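Local structure of probable glutamine synthetase (Pseudomonas aeruginosa, 4HPP) at residues R3-T15 with R24-G38. The protein is a probable glutamine synthetase, with an N-terminal beta-sheet domain and a larger catalytic domain that binds magnesium and glutamic acid. Sequence-based numbering, arbitrary orientation.
Sequences RLQPVRLVSFVTT and RSLPLATLEEQLASG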
loop_
_atom_site.group_PDB
_atom_site.type_symbol
_atom_site.label_atom_id
_atom_site.label_comp_id
_atom_site.label_asym_id
_atom_site.label_seq_id
_atom_site.Cartn_x
_atom_site.Cartn_y
_atom_site.Cartn_z
ATOM N N ARG A 3 25.445 -11.844 -1.456
ATOM C CA ARG A 3 24.060 -12.286 -1.281
ATOM C C ARG A 3 23.894 -13.629 -2.001
ATOM O O ARG A 3 24.012 -13.701 -3.230
ATOM C CB ARG A 3 23.060 -11.230 -1.792
ATOM C CG ARG A 3 21.578 -11.651 -1.774
ATOM C CD ARG A 3 20.967 -11.735 -0.377
ATOM N NE ARG A 3 19.537 -12.095 -0.401
ATOM C CZ ARG A 3 18.976 -13.143 0.235
ATOM N NH1 ARG A 3 19.695 -14.011 0.990
ATOM N NH2 ARG A 3 17.667 -13.330 0.133
ATOM N N LEU A 4 23.626 -14.695 -1.244
ATOM C CA LEU A 4 23.526 -16.034 -1.840
ATOM C C LEU A 4 22.355 -16.170 -2.819
ATOM O O LEU A 4 21.381 -15.383 -2.786
ATOM C CB LEU A 4 23.506 -17.141 -0.767
ATOM C CG LEU A 4 24.801 -17.947 -0.555
ATOM C CD1 LEU A 4 25.094 -18.171 0.922
ATOM C CD2 LEU A 4 24.800 -19.275 -1.318
ATOM N N GLN A 5 22.504 -17.166 -3.688
ATOM C CA GLN A 5 21.533 -17.568 -4.696
ATOM C C GLN A 5 20.790 -18.854 -4.285
ATOM O O GLN A 5 21.366 -19.760 -3.656
ATOM C CB GLN A 5 22.254 -17.878 -6.013
ATOM C CG GLN A 5 23.206 -16.806 -6.538
ATOM C CD GLN A 5 22.475 -15.534 -6.926
ATOM O OE1 GLN A 5 22.881 -14.449 -6.534
ATOM N NE2 GLN A 5 21.378 -15.663 -7.685
ATOM N N PRO A 6 19.488 -18.924 -4.623
ATOM C CA PRO A 6 18.681 -20.156 -4.656
ATOM C C PRO A 6 19.291 -21.178 -5.593
ATOM O O PRO A 6 19.918 -20.815 -6.592
ATOM C CB PRO A 6 17.343 -19.686 -5.218
ATOM C CG PRO A 6 17.428 -18.198 -5.355
ATOM C CD PRO A 6 18.646 -17.717 -4.671
ATOM N N VAL A 7 19.180 -22.450 -5.279
ATOM C CA VAL A 7 19.800 -23.445 -6.146
ATOM C C VAL A 7 18.979 -23.544 -7.435
ATOM O O VAL A 7 17.765 -23.393 -7.412
ATOM C CB VAL A 7 20.083 -24.796 -5.366
ATOM C CG1 VAL A 7 20.283 -25.992 -6.260
ATOM C CG2 VAL A 7 21.339 -24.672 -4.496
ATOM N N ARG A 8 19.625 -23.724 -8.576
ATOM C CA ARG A 8 18.895 -23.958 -9.792
ATOM C C ARG A 8 18.585 -25.440 -9.800
ATOM O O ARG A 8 19.518 -26.263 -9.697
ATOM C CB ARG A 8 19.734 -23.566 -11.009
ATOM C CG ARG A 8 19.133 -24.016 -12.347
ATOM C CD ARG A 8 20.054 -23.556 -13.451
ATOM N NE ARG A 8 19.563 -23.732 -14.812
ATOM C CZ ARG A 8 19.359 -22.728 -15.673
ATOM N NH1 ARG A 8 19.567 -21.475 -15.293
ATOM N NH2 ARG A 8 18.948 -22.972 -16.927
ATOM N N LEU A 9 17.284 -25.766 -9.906
ATOM C CA LEU A 9 16.798 -27.155 -10.020
ATOM C C LEU A 9 16.556 -27.567 -11.489
ATOM O O LEU A 9 16.070 -26.787 -12.301
ATOM C CB LEU A 9 15.564 -27.371 -9.148
ATOM C CG LEU A 9 15.849 -26.885 -7.693
ATOM C CD1 LEU A 9 14.575 -26.840 -6.826
ATOM C CD2 LEU A 9 16.939 -27.695 -6.944
ATOM N N VAL A 10 16.934 -28.793 -11.838
ATOM C CA VAL A 10 16.630 -29.296 -13.141
ATOM C C VAL A 10 15.554 -30.359 -12.985
ATOM O O VAL A 10 15.692 -31.241 -12.144
ATOM C CB VAL A 10 17.899 -29.889 -13.814
ATOM C CG1 VAL A 10 17.498 -30.529 -15.121
ATOM C CG2 VAL A 10 18.893 -28.772 -14.083
ATOM N N SER A 11 14.484 -30.276 -13.765
ATOM C CA SER A 11 13.514 -31.350 -13.764
ATOM C C SER A 11 13.689 -32.378 -14.880
ATOM O O SER A 11 14.052 -32.040 -15.980
ATOM C CB SER A 11 12.096 -30.782 -13.813
ATOM O OG SER A 11 11.613 -30.442 -12.520
ATOM N N PHE A 12 13.452 -33.651 -14.569
ATOM C CA PHE A 12 13.182 -34.689 -15.562
ATOM C C PHE A 12 11.634 -34.867 -15.613
ATOM O O PHE A 12 10.983 -35.123 -14.584
ATOM C CB PHE A 12 13.825 -36.047 -15.187
ATOM C CG PHE A 12 15.314 -36.019 -15.000
ATOM C CD1 PHE A 12 16.120 -35.022 -15.601
ATOM C CD2 PHE A 12 15.950 -37.012 -14.241
ATOM C CE1 PHE A 12 17.499 -35.016 -15.430
ATOM C CE2 PHE A 12 17.365 -37.006 -14.069
ATOM C CZ PHE A 12 18.120 -35.995 -14.650
ATOM N N VAL A 13 11.073 -34.732 -16.815
ATOM C CA VAL A 13 9.648 -34.861 -17.037
ATOM C C VAL A 13 9.218 -35.985 -17.966
ATOM O O VAL A 13 9.979 -36.448 -18.828
ATOM C CB VAL A 13 9.054 -33.551 -17.548
ATOM C CG1 VAL A 13 9.368 -32.439 -16.577
ATOM C CG2 VAL A 13 9.580 -33.194 -18.926
ATOM N N THR A 14 7.969 -36.409 -17.791
ATOM C CA THR A 14 7.296 -37.253 -18.773
ATOM C C THR A 14 5.922 -36.685 -18.884
ATOM O O THR A 14 5.426 -36.066 -17.928
ATOM C CB THR A 14 7.209 -38.700 -18.313
ATOM O OG1 THR A 14 6.635 -39.510 -19.356
ATOM C CG2 THR A 14 6.480 -38.788 -16.986
ATOM N N THR A 15 5.312 -36.834 -20.054
ATOM C CA THR A 15 3.952 -36.363 -20.252
ATOM C C THR A 15 3.102 -37.619 -20.333
ATOM O O THR A 15 3.327 -38.450 -21.207
ATOM C CB THR A 15 3.865 -35.492 -21.502
ATOM O OG1 THR A 15 4.701 -34.358 -21.294
ATOM C CG2 THR A 15 2.419 -35.045 -21.819
ATOM N N ARG A 24 10.537 -34.783 -11.508
ATOM C CA ARG A 24 11.252 -34.674 -10.255
ATOM C C ARG A 24 12.449 -33.844 -10.534
ATOM O O ARG A 24 12.938 -33.861 -11.657
ATOM C CB ARG A 24 11.786 -36.038 -9.854
ATOM C CG ARG A 24 10.737 -36.913 -9.237
ATOM C CD ARG A 24 11.307 -38.237 -8.805
ATOM N NE ARG A 24 10.224 -39.185 -8.650
ATOM C CZ ARG A 24 10.395 -40.408 -8.178
ATOM N NH1 ARG A 24 11.621 -40.779 -7.847
ATOM N NH2 ARG A 24 9.354 -41.254 -8.064
ATOM N N SER A 25 12.991 -33.156 -9.536
ATOM C CA SER A 25 14.100 -32.278 -9.867
ATOM C C SER A 25 15.289 -32.468 -8.954
ATOM O O SER A 25 15.177 -33.065 -7.858
ATOM C CB SER A 25 13.627 -30.823 -9.886
ATOM O OG SER A 25 13.515 -30.341 -8.560
ATOM N N LEU A 26 16.429 -31.987 -9.427
ATOM C CA LEU A 26 17.724 -32.144 -8.722
ATOM C C LEU A 26 18.560 -30.879 -8.837
ATOM O O LEU A 26 18.308 -30.052 -9.707
ATOM C CB LEU A 26 18.506 -33.283 -9.298
ATOM C CG LEU A 26 18.497 -33.331 -10.822
ATOM C CD1 LEU A 26 19.910 -33.483 -11.417
ATOM C CD2 LEU A 26 17.639 -34.519 -11.210
ATOM N N PRO A 27 19.537 -30.703 -7.946
ATOM C CA PRO A 27 20.367 -29.488 -8.111
ATOM C C PRO A 27 21.179 -29.566 -9.400
ATOM O O PRO A 27 21.638 -30.673 -9.770
ATOM C CB PRO A 27 21.287 -29.510 -6.867
ATOM C CG PRO A 27 20.561 -30.381 -5.887
ATOM C CD PRO A 27 19.885 -31.439 -6.718
ATOM N N LEU A 28 21.286 -28.427 -10.093
ATOM C CA LEU A 28 22.096 -28.337 -11.330
ATOM C C LEU A 28 23.462 -29.058 -11.207
ATOM O O LEU A 28 23.814 -29.860 -12.060
ATOM C CB LEU A 28 22.290 -26.879 -11.774
ATOM C CG LEU A 28 23.121 -26.586 -13.043
ATOM C CD1 LEU A 28 22.323 -26.797 -14.358
ATOM C CD2 LEU A 28 23.767 -25.192 -12.930
ATOM N N ALA A 29 24.179 -28.847 -10.111
ATOM C CA ALA A 29 25.513 -29.450 -9.973
ATOM C C ALA A 29 25.507 -30.929 -10.198
ATOM O O ALA A 29 26.570 -31.498 -10.439
ATOM C CB ALA A 29 26.132 -29.158 -8.613
ATOM N N THR A 30 24.339 -31.557 -10.072
ATOM C CA THR A 30 24.270 -33.028 -10.068
ATOM C C THR A 30 23.837 -33.540 -11.433
ATOM O O THR A 30 23.796 -34.765 -11.683
ATOM C CB THR A 30 23.293 -33.596 -9.006
ATOM O OG1 THR A 30 21.976 -33.058 -9.221
ATOM C CG2 THR A 30 23.746 -33.282 -7.572
ATOM N N LEU A 31 23.518 -32.614 -12.329
ATOM C CA LEU A 31 22.870 -33.012 -13.562
ATOM C C LEU A 31 23.663 -34.104 -14.266
ATOM O O LEU A 31 23.096 -35.152 -14.530
ATOM C CB LEU A 31 22.540 -31.822 -14.488
ATOM C CG LEU A 31 21.834 -32.367 -15.753
ATOM C CD1 LEU A 31 20.461 -32.958 -15.402
ATOM C CD2 LEU A 31 21.638 -31.218 -16.725
ATOM N N GLU A 32 24.958 -33.871 -14.532
ATOM C CA GLU A 32 25.872 -34.860 -15.159
ATOM C C GLU A 32 25.810 -36.260 -14.519
ATOM O O GLU A 32 25.653 -37.257 -15.216
ATOM C CB GLU A 32 27.338 -34.392 -15.126
ATOM C CG GLU A 32 27.699 -33.233 -16.050
ATOM C CD GLU A 32 27.964 -31.915 -15.322
ATOM O OE1 GLU A 32 27.109 -31.504 -14.489
ATOM O OE2 GLU A 32 29.020 -31.283 -15.606
ATOM N N GLU A 33 25.953 -36.347 -13.202
ATOM C CA GLU A 33 25.906 -37.648 -12.560
ATOM C C GLU A 33 24.539 -38.247 -12.803
ATOM O O GLU A 33 24.428 -39.437 -13.087
ATOM C CB GLU A 33 26.246 -37.600 -11.058
ATOM C CG GLU A 33 26.254 -36.217 -10.394
ATOM C CD GLU A 33 27.430 -35.321 -10.820
ATOM O OE1 GLU A 33 28.583 -35.640 -10.460
ATOM O OE2 GLU A 33 27.210 -34.285 -11.503
ATOM N N GLN A 34 23.505 -37.409 -12.768
ATOM C CA GLN A 34 22.127 -37.910 -12.816
ATOM C C GLN A 34 21.625 -38.392 -14.190
ATOM O O GLN A 34 20.749 -39.297 -14.273
ATOM C CB GLN A 34 21.156 -36.934 -12.132
ATOM C CG GLN A 34 21.059 -37.130 -10.626
ATOM C CD GLN A 34 21.084 -38.598 -10.213
ATOM O OE1 GLN A 34 21.957 -38.999 -9.448
ATOM N NE2 GLN A 34 20.152 -39.417 -10.743
ATOM N N LEU A 35 22.209 -37.824 -15.252
ATOM C CA LEU A 35 21.783 -38.120 -16.624
ATOM C C LEU A 35 21.714 -39.613 -17.014
ATOM O O LEU A 35 20.774 -40.014 -17.707
ATOM C CB LEU A 35 22.619 -37.352 -17.646
ATOM C CG LEU A 35 22.289 -35.907 -18.025
ATOM C CD1 LEU A 35 23.339 -35.411 -19.026
ATOM C CD2 LEU A 35 20.896 -35.787 -18.608
ATOM N N ALA A 36 22.682 -40.423 -16.581
ATOM C CA ALA A 36 22.716 -41.849 -16.966
ATOM C C ALA A 36 21.663 -42.742 -16.281
ATOM O O ALA A 36 21.160 -43.706 -16.903
ATOM C CB ALA A 36 24.119 -42.436 -16.795
ATOM N N SER A 37 21.348 -42.426 -15.022
ATOM C CA SER A 37 20.400 -43.203 -14.214
ATOM C C SER A 37 18.993 -42.626 -14.344
ATOM O O SER A 37 18.026 -43.283 -14.018
ATOM C CB SER A 37 20.796 -43.127 -12.712
ATOM O OG SER A 37 20.750 -41.759 -12.225
ATOM N N GLY A 38 18.904 -41.366 -14.771
ATOM C CA GLY A 38 17.682 -40.591 -14.682
ATOM C C GLY A 38 17.272 -40.514 -13.231
ATOM O O GLY A 38 18.149 -40.413 -12.367
#
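With CG of Phe-12 turned anti to its own carbonyl carbon (chi1 -58°) and CG of Leu-26 lodged between backbone N and carbonyl carbon (chi1 43°), the two side chains meet at about a right angle on one face of a beta hairpin. Its antiparallel strands, 9-15 and 21-27, form one side of the N-terminal sheet of the glutamine synthetase fold, with 21-27 outermost within the chain, and helix 31-35 packs over that face. CD2 of Leu-26 forms a CH-pi contact with the Phe-12 ring, 4.0 Å from the centroid and offset toward the rim. A flat ring suits this place because it offers a face to Leu-26 and an edge to the helix side: CD1 of Leu-31 reaches Phe-12 CE1 at 3.6 Å, and Gly-38 C lies at the edge near CE2, its positive phi readily adopted by glycine. Branched Val-10 splits its contacts, CG1 against Leu-31 and CG2 against Leu-28. Val-10 N donates to Leu-26 O at 2.8 Å, and Leu-26 N returns a bond to Val-10 O. On the other face Ser-11 and Ser-25 form a non-hydrogen-bonded pair, CA atoms 4.0 Å apart, a closeness that small side chains suit; Ser-25 OG is hydrogen-bonded to Gln-153 NE2 and Phe-177 O of a neighbouring subunit. Extended Arg-8 lays CD against Leu-28 while its guanidinium forms salt bridges with Glu-79 and Asp-90. Leu-28 N donates to Arg-8 O at 2.8 Å, nearly in line with the carbonyl bond.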